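Local coordinates for Cys-Gly metallodipeptidase DUG1 (PDB 4G1P), which hydrolyses the dipeptide Cys-Gly with high specificity as an M20-family metallopeptidase and is the catalytic component of the complex that degrades glutathione in yeast, at residues S14-P17 with Q18-R22; E51-Q55 with S56-D60; M468-Y471 with L472-S476. All blocks are in the same frame, centred on the assembly; numbering follows the deposited sequence.

Contact 1: residues S14-P17 with Q18-R22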
ATOM      1  N   SER A  14      35.542 -28.963  -4.373  1.00 16.89           N
ATOM      2  CA  SER A  14      35.173 -29.923  -5.407  1.00 19.62           C
ATOM      3  C   SER A  14      33.674 -30.096  -5.518  1.00 20.76           C
ATOM      4  O   SER A  14      33.162 -30.407  -6.586  1.00 22.56           O
ATOM      5  CB  SER A  14      35.779 -31.297  -5.111  1.00 22.61           C
ATOM      6  OG  SER A  14      37.177 -31.203  -4.950  1.00 31.10           O
ATOM      7  N   LEU A  15      32.982 -29.931  -4.400  1.00 17.56           N
ATOM      8  CA  LEU A  15      31.569 -30.222  -4.343  1.00 18.11           C
ATOM      9  C   LEU A  15      30.705 -28.992  -4.659  1.00 21.08           C
ATOM     10  O   LEU A  15      29.482 -29.062  -4.594  1.00 20.08           O
ATOM     11  CB  LEU A  15      31.210 -30.795  -2.979  1.00 17.98           C
ATOM     12  CG  LEU A  15      31.729 -32.184  -2.617  1.00 19.96           C
ATOM     13  CD1 LEU A  15      31.155 -32.614  -1.273  1.00 18.69           C
ATOM     14  CD2 LEU A  15      31.381 -33.189  -3.698  1.00 22.37           C
ATOM     15  N   LYS A  16      31.342 -27.878  -5.016  1.00 18.64           N
ATOM     16  CA  LYS A  16      30.608 -26.675  -5.413  1.00 20.30           C
ATOM     17  C   LYS A  16      29.494 -26.914  -6.438  1.00 21.60           C
ATOM     18  O   LYS A  16      28.438 -26.272  -6.358  1.00 19.92           O
ATOM     19  CB  LYS A  16      31.551 -25.562  -5.883  1.00 20.82           C
ATOM     20  CG  LYS A  16      32.320 -24.912  -4.732  1.00 21.38           C
ATOM     21  CD  LYS A  16      33.519 -24.131  -5.239  1.00 28.46           C
ATOM     22  CE  LYS A  16      33.124 -23.168  -6.348  1.00 25.29           C
ATOM     23  NZ  LYS A  16      34.299 -22.370  -6.796  1.00 30.51           N
ATOM     24  N   PRO A  17      29.715 -27.831  -7.399  1.00 22.21           N
ATOM     25  CA  PRO A  17      28.593 -28.102  -8.306  1.00 20.07           C
ATOM     26  C   PRO A  17      27.346 -28.687  -7.625  1.00 18.85           C
ATOM     27  O   PRO A  17      26.237 -28.274  -7.983  1.00 15.12           O
ATOM     28  CB  PRO A  17      29.192 -29.096  -9.293  1.00 15.23           C
ATOM     29  CG  PRO A  17      30.617 -28.706  -9.355  1.00 17.34           C
ATOM     30  CD  PRO A  17      30.988 -28.320  -7.962  1.00 18.85           C
ATOM     31  N   GLN A  18      27.501 -29.616  -6.685  1.00 16.12           N
ATOM     32  CA  GLN A  18      26.310 -30.151  -6.048  1.00 17.89           C
ATOM     33  C   GLN A  18      25.743 -29.155  -5.048  1.00 20.37           C
ATOM     34  O   GLN A  18      24.526 -29.056  -4.897  1.00 21.31           O
ATOM     35  CB  GLN A  18      26.453 -31.569  -5.450  1.00 18.79           C
ATOM     36  CG  GLN A  18      27.856 -32.143  -5.276  1.00 32.51           C
ATOM     37  CD  GLN A  18      28.492 -32.587  -6.588  1.00 35.77           C
ATOM     38  OE1 GLN A  18      29.353 -31.894  -7.142  1.00 32.16           O
ATOM     39  NE2 GLN A  18      28.080 -33.750  -7.084  1.00 43.99           N
ATOM     40  N   PHE A  19      26.616 -28.388  -4.401  1.00 18.36           N
ATOM     41  CA  PHE A  19      26.160 -27.367  -3.469  1.00 17.63           C
ATOM     42  C   PHE A  19      25.313 -26.326  -4.201  1.00 18.35           C
ATOM     43  O   PHE A  19      24.267 -25.912  -3.701  1.00 17.75           O
ATOM     44  CB  PHE A  19      27.330 -26.676  -2.759  1.00 18.05           C
ATOM     45  CG  PHE A  19      28.163 -27.592  -1.904  1.00 19.48           C
ATOM     46  CD1 PHE A  19      27.667 -28.809  -1.467  1.00 20.94           C
ATOM     47  CD2 PHE A  19      29.444 -27.234  -1.539  1.00 16.98           C
ATOM     48  CE1 PHE A  19      28.429 -29.649  -0.701  1.00 16.22           C
ATOM     49  CE2 PHE A  19      30.206 -28.064  -0.766  1.00 19.37           C
ATOM     50  CZ  PHE A  19      29.695 -29.274  -0.340  1.00 19.59           C
ATOM     51  N   PHE A  20      25.780 -25.914  -5.377  1.00 16.20           N
ATOM     52  CA  PHE A  20      25.095 -24.930  -6.198  1.00 16.51           C
ATOM     53  C   PHE A  20      23.748 -25.490  -6.596  1.00 18.30           C
ATOM     54  O   PHE A  20      22.722 -24.812  -6.543  1.00 17.63           O
ATOM     55  CB  PHE A  20      25.891 -24.641  -7.469  1.00 14.75           C
ATOM     56  CG  PHE A  20      27.060 -23.715  -7.274  1.00 17.63           C
ATOM     57  CD1 PHE A  20      27.062 -22.767  -6.266  1.00 16.94           C
ATOM     58  CD2 PHE A  20      28.165 -23.784  -8.122  1.00 18.25           C
ATOM     59  CE1 PHE A  20      28.160 -21.910  -6.107  1.00 22.39           C
ATOM     60  CE2 PHE A  20      29.262 -22.932  -7.967  1.00 16.98           C
ATOM     61  CZ  PHE A  20      29.260 -21.998  -6.966  1.00 16.25           C
ATOM     62  N   SER A  21      23.766 -26.745  -7.008  1.00 18.20           N
ATOM     63  CA  SER A  21      22.560 -27.387  -7.460  1.00 16.14           C
ATOM     64  C   SER A  21      21.541 -27.441  -6.325  1.00 18.19           C
ATOM     65  O   SER A  21      20.373 -27.063  -6.487  1.00 20.88           O
ATOM     66  CB  SER A  21      22.888 -28.782  -7.967  1.00 16.93           C
ATOM     67  OG  SER A  21      21.709 -29.442  -8.383  1.00 24.44           O
ATOM     68  N   ARG A  22      21.992 -27.904  -5.169  1.00 16.01           N
ATOM     69  CA  ARG A  22      21.132 -27.981  -4.006  1.00 15.32           C
ATOM     70  C   ARG A  22      20.557 -26.603  -3.679  1.00 17.12           C
ATOM     71  O   ARG A  22      19.363 -26.470  -3.415  1.00 17.75           O
ATOM     72  CB  ARG A  22      21.906 -28.542  -2.824  1.00 13.06           C
ATOM     73  CG  ARG A  22      21.229 -28.311  -1.500  1.00 16.36           C
ATOM     74  CD  ARG A  22      22.079 -28.840  -0.360  1.00 16.81           C
ATOM     75  NE  ARG A  22      22.011 -30.294  -0.270  1.00 18.54           N
ATOM     76  CZ  ARG A  22      22.973 -31.061   0.222  1.00 19.33           C
ATOM     77  NH1 ARG A  22      24.099 -30.527   0.680  1.00 17.07           N
ATOM     78  NH2 ARG A  22      22.801 -32.371   0.260  1.00 23.83           N
TER
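Apolar contact is carried mainly by Leu-15 and Phe-19, four residues apart. CB of Leu-15 lies over a face of the Phe-19 ring as a CH-pi donor, 3.8 Å from the ring centroid and 26° off the normal, and touches CZ at 3.4 Å, while CD1 reaches the same end of the ring. Phe-19 has its CG anti to the carbonyl carbon (chi1 -63°), which tips the ring back over the preceding turn. The other Leu-15 methyl, CD2, meets CG of Gln-18. Further round, Lys-16 and Phe-20 run side by side, with CE of Lys-16 4.1 Å from CZ of Phe-20.

The backbone bonds mark the first turn of helix 16-28, which follows helix 5-14 after a break at Leu-15. Leu-15 O accepts Phe-19 N at 3.0 Å in a nearly straight bond and Gln-18 N weakly; Lys-16 O and Pro-17 O then take Phe-20 N and Ser-21 N. Pro-17, lacking an N-H, sits where a first helical turn needs no donor.

Replacing Phe-19 with alanine would probably leave Leu-15 CB without its aromatic cover and open a gap towards Met-465 of helix 458-477. Phe-20 packs against Ile-458 of that helix.

Contact 2: residues E51-Q55 with S56-D60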
ATOM      1  N   GLU A  51      14.547 -33.843   2.896  1.00 22.32           N
ATOM      2  CA  GLU A  51      15.083 -34.753   1.890  1.00 23.97           C
ATOM      3  C   GLU A  51      16.604 -34.647   1.750  1.00 27.52           C
ATOM      4  O   GLU A  51      17.301 -35.668   1.650  1.00 26.47           O
ATOM      5  CB  GLU A  51      14.418 -34.516   0.538  1.00 22.41           C
ATOM      6  CG  GLU A  51      13.103 -35.230   0.379  1.00 23.71           C
ATOM      7  CD  GLU A  51      12.290 -34.708  -0.794  1.00 35.78           C
ATOM      8  OE1 GLU A  51      12.674 -33.660  -1.370  1.00 34.95           O
ATOM      9  OE2 GLU A  51      11.261 -35.343  -1.132  1.00 41.61           O
ATOM     10  N   GLN A  52      17.120 -33.422   1.739  1.00 21.42           N
ATOM     11  CA  GLN A  52      18.563 -33.244   1.719  1.00 23.37           C
ATOM     12  C   GLN A  52      19.207 -33.807   2.992  1.00 23.91           C
ATOM     13  O   GLN A  52      20.274 -34.419   2.934  1.00 23.31           O
ATOM     14  CB  GLN A  52      18.940 -31.776   1.559  1.00 21.76           C
ATOM     15  CG  GLN A  52      18.447 -31.157   0.291  1.00 23.14           C
ATOM     16  CD  GLN A  52      18.862 -31.949  -0.908  1.00 25.68           C
ATOM     17  OE1 GLN A  52      20.045 -32.017  -1.246  1.00 22.53           O
ATOM     18  NE2 GLN A  52      17.891 -32.571  -1.564  1.00 27.94           N
ATOM     19  N   LEU A  53      18.568 -33.583   4.137  1.00 23.50           N
ATOM     20  CA  LEU A  53      19.097 -34.091   5.396  1.00 26.26           C
ATOM     21  C   LEU A  53      19.238 -35.607   5.293  1.00 26.13           C
ATOM     22  O   LEU A  53      20.299 -36.179   5.560  1.00 23.93           O
ATOM     23  CB  LEU A  53      18.175 -33.721   6.561  1.00 24.97           C
ATOM     24  CG  LEU A  53      18.506 -32.505   7.440  1.00 25.18           C
ATOM     25  CD1 LEU A  53      19.853 -31.884   7.085  1.00 19.97           C
ATOM     26  CD2 LEU A  53      17.391 -31.473   7.405  1.00 20.19           C
ATOM     27  N   SER A  54      18.159 -36.239   4.861  1.00 24.96           N
ATOM     28  CA  SER A  54      18.096 -37.681   4.802  1.00 24.53           C
ATOM     29  C   SER A  54      19.077 -38.266   3.792  1.00 24.08           C
ATOM     30  O   SER A  54      19.683 -39.295   4.049  1.00 22.98           O
ATOM     31  CB  SER A  54      16.674 -38.115   4.484  1.00 24.98           C
ATOM     32  OG  SER A  54      16.591 -39.520   4.394  1.00 31.11           O
ATOM     33  N   GLN A  55      19.234 -37.618   2.644  1.00 28.34           N
ATOM     34  CA  GLN A  55      20.192 -38.093   1.645  1.00 27.99           C
ATOM     35  C   GLN A  55      21.623 -37.974   2.161  1.00 23.33           C
ATOM     36  O   GLN A  55      22.432 -38.850   1.949  1.00 25.84           O
ATOM     37  CB  GLN A  55      20.024 -37.363   0.312  1.00 26.78           C
ATOM     38  CG  GLN A  55      18.774 -37.776  -0.474  1.00 33.01           C
ATOM     39  CD  GLN A  55      18.440 -36.800  -1.605  1.00 44.33           C
ATOM     40  OE1 GLN A  55      19.270 -35.973  -1.998  1.00 48.57           O
ATOM     41  NE2 GLN A  55      17.217 -36.887  -2.123  1.00 43.23           N
ATOM     42  N   SER A  56      21.935 -36.887   2.845  1.00 24.08           N
ATOM     43  CA  SER A  56      23.166 -36.831   3.610  1.00 25.97           C
ATOM     44  C   SER A  56      22.988 -37.804   4.786  1.00 29.77           C
ATOM     45  O   SER A  56      22.029 -38.559   4.830  1.00 34.80           O
ATOM     46  CB  SER A  56      23.451 -35.400   4.077  1.00 26.74           C
ATOM     47  OG  SER A  56      23.632 -34.517   2.973  1.00 19.07           O
ATOM     48  N   GLY A  57      23.877 -37.829   5.753  1.00 26.02           N
ATOM     49  CA  GLY A  57      23.722 -38.893   6.731  1.00 32.43           C
ATOM     50  C   GLY A  57      22.715 -38.731   7.865  1.00 30.43           C
ATOM     51  O   GLY A  57      22.692 -39.566   8.772  1.00 30.76           O
ATOM     52  N   PHE A  58      21.885 -37.690   7.841  1.00 22.51           N
ATOM     53  CA  PHE A  58      21.122 -37.333   9.046  1.00 24.07           C
ATOM     54  C   PHE A  58      20.085 -38.371   9.471  1.00 27.45           C
ATOM     55  O   PHE A  58      19.552 -39.102   8.639  1.00 26.79           O
ATOM     56  CB  PHE A  58      20.454 -35.966   8.892  1.00 23.89           C
ATOM     57  CG  PHE A  58      21.422 -34.816   8.870  1.00 25.40           C
ATOM     58  CD1 PHE A  58      22.189 -34.556   7.744  1.00 25.15           C
ATOM     59  CD2 PHE A  58      21.561 -33.991   9.970  1.00 21.06           C
ATOM     60  CE1 PHE A  58      23.070 -33.500   7.726  1.00 20.41           C
ATOM     61  CE2 PHE A  58      22.441 -32.951   9.952  1.00 17.66           C
ATOM     62  CZ  PHE A  58      23.195 -32.701   8.831  1.00 17.23           C
ATOM     63  N   HIS A  59      19.800 -38.423  10.771  1.00 26.29           N
ATOM     64  CA  HIS A  59      18.796 -39.347  11.303  1.00 25.33           C
ATOM     65  C   HIS A  59      17.926 -38.688  12.373  1.00 26.35           C
ATOM     66  O   HIS A  59      18.174 -37.549  12.779  1.00 26.09           O
ATOM     67  CB  HIS A  59      19.470 -40.579  11.906  1.00 17.94           C
ATOM     68  CG  HIS A  59      20.251 -40.282  13.142  1.00 21.72           C
ATOM     69  ND1 HIS A  59      21.561 -39.849  13.107  1.00 25.73           N
ATOM     70  CD2 HIS A  59      19.899 -40.315  14.450  1.00 23.64           C
ATOM     71  CE1 HIS A  59      21.991 -39.653  14.341  1.00 26.03           C
ATOM     72  NE2 HIS A  59      21.001 -39.927  15.174  1.00 30.37           N
ATOM     73  N   ASP A  60      16.929 -39.432  12.844  1.00 24.16           N
ATOM     74  CA  ASP A  60      16.003 -38.947  13.864  1.00 27.04           C
ATOM     75  C   ASP A  60      15.316 -37.673  13.371  1.00 29.52           C
ATOM     76  O   ASP A  60      15.107 -36.728  14.129  1.00 29.82           O
ATOM     77  CB  ASP A  60      16.733 -38.713  15.198  1.00 28.49           C
ATOM     78  CG  ASP A  60      15.781 -38.604  16.388  1.00 29.63           C
ATOM     79  OD1 ASP A  60      14.614 -39.019  16.262  1.00 30.50           O
ATOM     80  OD2 ASP A  60      16.202 -38.115  17.458  1.00 32.07           O
TER
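The Phe-58 ring takes CD1 of Leu-53 over the centre of one face, and CB of Ser-56 lies at its edge, in plane. The methyl sits 3.6 Å from the ring centroid and only 9° off the normal, a nearly vertical CH-pi contact. Phe-58 CG is anti to its carbonyl carbon (chi1 -69°), bringing the ring back alongside the last helical turn. CB of Phe-58 meets Leu-53 O at 3.3 Å. The ring packs in addition against Phe-88, with planes at about 55°, and against Val-149 of helix 135-154.

This is the C-terminal end of helix 39-55, from which the chain passes through Ser-56 and Gly-57 into strand 61-64, at the edge of the mixed sheet of the catalytic domain. The final helical bond, from Ser-56 N to Gln-52 O, is 3.0 Å long and almost straight at 173°. One residue further on, Leu-53 O receives Phe-58 N at 3.2 Å, the donor standing above the carbonyl plane. The same leucine therefore holds Phe-58 by both backbone and side chain.

Ser-56 CB rests near Gln-52 O, while its OG bonds to Asp-150. Beyond the turn, Asp-60 forms a salt bridge with Arg-87 of strand 83-88.

Contact 3: residues M468-Y471 with L472-S476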
ATOM      1  N   MET A 468      32.861 -22.733   8.864  1.00 16.24           N
ATOM      2  CA  MET A 468      32.002 -23.590   9.658  1.00 17.10           C
ATOM      3  C   MET A 468      32.692 -24.930   9.935  1.00 18.06           C
ATOM      4  O   MET A 468      32.590 -25.484  11.032  1.00 20.57           O
ATOM      5  CB  MET A 468      30.670 -23.831   8.940  1.00 18.05           C
ATOM      6  CG  MET A 468      29.742 -22.636   8.828  1.00 13.89           C
ATOM      7  SD  MET A 468      28.346 -23.130   7.785  1.00 20.81           S
ATOM      8  CE  MET A 468      27.109 -21.869   8.112  1.00 15.54           C
ATOM      9  N   ALA A 469      33.386 -25.464   8.940  1.00 14.53           N
ATOM     10  CA  ALA A 469      34.072 -26.736   9.122  1.00 16.87           C
ATOM     11  C   ALA A 469      35.183 -26.645  10.177  1.00 19.10           C
ATOM     12  O   ALA A 469      35.304 -27.502  11.050  1.00 19.60           O
ATOM     13  CB  ALA A 469      34.638 -27.215   7.801  1.00 19.18           C
ATOM     14  N   ALA A 470      36.000 -25.605  10.102  1.00 16.96           N
ATOM     15  CA  ALA A 470      37.112 -25.500  11.030  1.00 21.71           C
ATOM     16  C   ALA A 470      36.594 -25.215  12.430  1.00 21.46           C
ATOM     17  O   ALA A 470      37.112 -25.743  13.417  1.00 19.66           O
ATOM     18  CB  ALA A 470      38.093 -24.437  10.592  1.00 20.06           C
ATOM     19  N   TYR A 471      35.555 -24.393  12.504  1.00 19.00           N
ATOM     20  CA  TYR A 471      34.935 -24.092  13.787  1.00 18.41           C
ATOM     21  C   TYR A 471      34.434 -25.349  14.504  1.00 18.41           C
ATOM     22  O   TYR A 471      34.722 -25.533  15.680  1.00 20.29           O
ATOM     23  CB  TYR A 471      33.818 -23.054  13.640  1.00 15.71           C
ATOM     24  CG  TYR A 471      32.714 -23.263  14.619  1.00 15.03           C
ATOM     25  CD1 TYR A 471      32.845 -22.861  15.934  1.00 17.96           C
ATOM     26  CD2 TYR A 471      31.539 -23.887  14.238  1.00 16.75           C
ATOM     27  CE1 TYR A 471      31.832 -23.071  16.838  1.00 18.63           C
ATOM     28  CE2 TYR A 471      30.530 -24.098  15.129  1.00 17.82           C
ATOM     29  CZ  TYR A 471      30.678 -23.685  16.426  1.00 19.40           C
ATOM     30  OH  TYR A 471      29.664 -23.897  17.318  1.00 25.44           O
ATOM     31  N   LEU A 472      33.701 -26.215  13.814  1.00 17.07           N
ATOM     32  CA  LEU A 472      33.280 -27.470  14.439  1.00 18.02           C
ATOM     33  C   LEU A 472      34.496 -28.306  14.871  1.00 21.42           C
ATOM     34  O   LEU A 472      34.505 -28.914  15.935  1.00 20.57           O
ATOM     35  CB  LEU A 472      32.361 -28.288  13.519  1.00 15.52           C
ATOM     36  CG  LEU A 472      30.979 -27.699  13.195  1.00 20.05           C
ATOM     37  CD1 LEU A 472      30.273 -28.502  12.119  1.00 19.01           C
ATOM     38  CD2 LEU A 472      30.105 -27.631  14.431  1.00 19.39           C
ATOM     39  N   GLN A 473      35.523 -28.321  14.035  1.00 21.25           N
ATOM     40  CA  GLN A 473      36.711 -29.085  14.331  1.00 21.32           C
ATOM     41  C   GLN A 473      37.416 -28.540  15.568  1.00 23.58           C
ATOM     42  O   GLN A 473      37.731 -29.293  16.501  1.00 23.46           O
ATOM     43  CB  GLN A 473      37.660 -29.071  13.133  1.00 22.62           C
ATOM     44  CG  GLN A 473      38.940 -29.856  13.372  1.00 27.52           C
ATOM     45  CD  GLN A 473      38.672 -31.312  13.716  1.00 27.02           C
ATOM     46  OE1 GLN A 473      37.975 -32.014  12.990  1.00 26.73           O
ATOM     47  NE2 GLN A 473      39.222 -31.765  14.828  1.00 26.12           N
ATOM     48  N   TYR A 474      37.663 -27.234  15.582  1.00 20.59           N
ATOM     49  CA  TYR A 474      38.388 -26.637  16.691  1.00 20.44           C
ATOM     50  C   TYR A 474      37.597 -26.720  17.984  1.00 24.43           C
ATOM     51  O   TYR A 474      38.158 -27.007  19.047  1.00 27.55           O
ATOM     52  CB  TYR A 474      38.748 -25.192  16.409  1.00 19.40           C
ATOM     53  CG  TYR A 474      39.835 -25.032  15.389  1.00 22.33           C
ATOM     54  CD1 TYR A 474      40.759 -26.046  15.161  1.00 25.45           C
ATOM     55  CD2 TYR A 474      39.933 -23.871  14.638  1.00 23.38           C
ATOM     56  CE1 TYR A 474      41.764 -25.895  14.205  1.00 26.77           C
ATOM     57  CE2 TYR A 474      40.922 -23.709  13.691  1.00 24.61           C
ATOM     58  CZ  TYR A 474      41.835 -24.718  13.477  1.00 28.00           C
ATOM     59  OH  TYR A 474      42.808 -24.537  12.520  1.00 30.11           O
ATOM     60  N   TYR A 475      36.299 -26.458  17.895  1.00 22.45           N
ATOM     61  CA  TYR A 475      35.458 -26.558  19.068  1.00 22.13           C
ATOM     62  C   TYR A 475      35.577 -27.957  19.674  1.00 26.04           C
ATOM     63  O   TYR A 475      35.735 -28.098  20.892  1.00 30.62           O
ATOM     64  CB  TYR A 475      34.000 -26.191  18.762  1.00 20.44           C
ATOM     65  CG  TYR A 475      33.118 -26.338  19.973  1.00 22.61           C
ATOM     66  CD1 TYR A 475      33.193 -25.432  21.019  1.00 21.08           C
ATOM     67  CD2 TYR A 475      32.248 -27.411  20.099  1.00 25.45           C
ATOM     68  CE1 TYR A 475      32.411 -25.573  22.139  1.00 21.74           C
ATOM     69  CE2 TYR A 475      31.458 -27.560  21.222  1.00 23.27           C
ATOM     70  CZ  TYR A 475      31.548 -26.636  22.234  1.00 23.31           C
ATOM     71  OH  TYR A 475      30.766 -26.773  23.348  1.00 28.81           O
ATOM     72  N   SER A 476      35.553 -28.984  18.828  1.00 24.06           N
ATOM     73  CA  SER A 476      35.689 -30.363  19.304  1.00 26.61           C
ATOM     74  C   SER A 476      37.014 -30.599  20.036  1.00 30.17           C
ATOM     75  O   SER A 476      37.119 -31.513  20.853  1.00 29.78           O
ATOM     76  CB  SER A 476      35.575 -31.359  18.148  1.00 24.46           C
ATOM     77  OG  SER A 476      36.749 -31.358  17.357  1.00 21.93           O
TER
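Tyr-471 and Leu-472, neighbours in sequence, fit together at the tip of the leucine: its CD2 methyl rests 3.6 Å from CE2 of the tyrosine ring. Leu-472 CG, anti to the carbonyl carbon (chi1 -66°), lies beside Met-468 O, and the branch fills the step between that carbonyl and the ring. On the other side of the tyrosine, CE1 approaches CB of Tyr-475 obliquely, at 4.3 Å. The small CB of Ala-470 makes a shallow hollow into which the CE2 corner of Tyr-474 leans.

All of this lies on helix 458-477, the last helix of the chain, in the catalytic domain; this part of it is largely buried. Successive i to i+4 bonds run through it, among them Tyr-474 N to Ala-470 O at 2.7 Å and Tyr-475 N to Tyr-471 O at 2.9 Å.

The low profile of the two alanines lets other helices come close: Ala-469 receives Val-148 and Phe-152 of helix 135-154 as well as Val-8 of helix 5-14, and Ala-470 touches Phe-9 and Ala-405. Tyr-471 OH bonds to Gln-398, and Gln-473 NE2 to Glu-477, one turn further along the same helix. Tyr-475 carries Lys-95 as a cation-pi partner, and NZ of the same lysine bonds Tyr-475 O.

Contact 3 is almost wholly buried, whereas contacts 1 and 2 are partly buried, each with exposed residues beside buried phenylalanine. They sit at different points of their helices: contact 1 opens helix 16-28, contact 2 ends helix 39-55, and contact 3 runs within helix 458-477. In contacts 1 and 2 a leucine meets a phenylalanine face, while contact 3 relies on alanines, tyrosines and a leucine. Contacts 1 and 2, with centres about 17 Å apart, are joined by a probable hydrogen bond from Arg-22 NE to Gln-52 OE1 (2.8 Å). Contact 3 touches neither, yet all three pack against helix 135-154, where Asp-150 pairs with both Arg-22 and Ser-56.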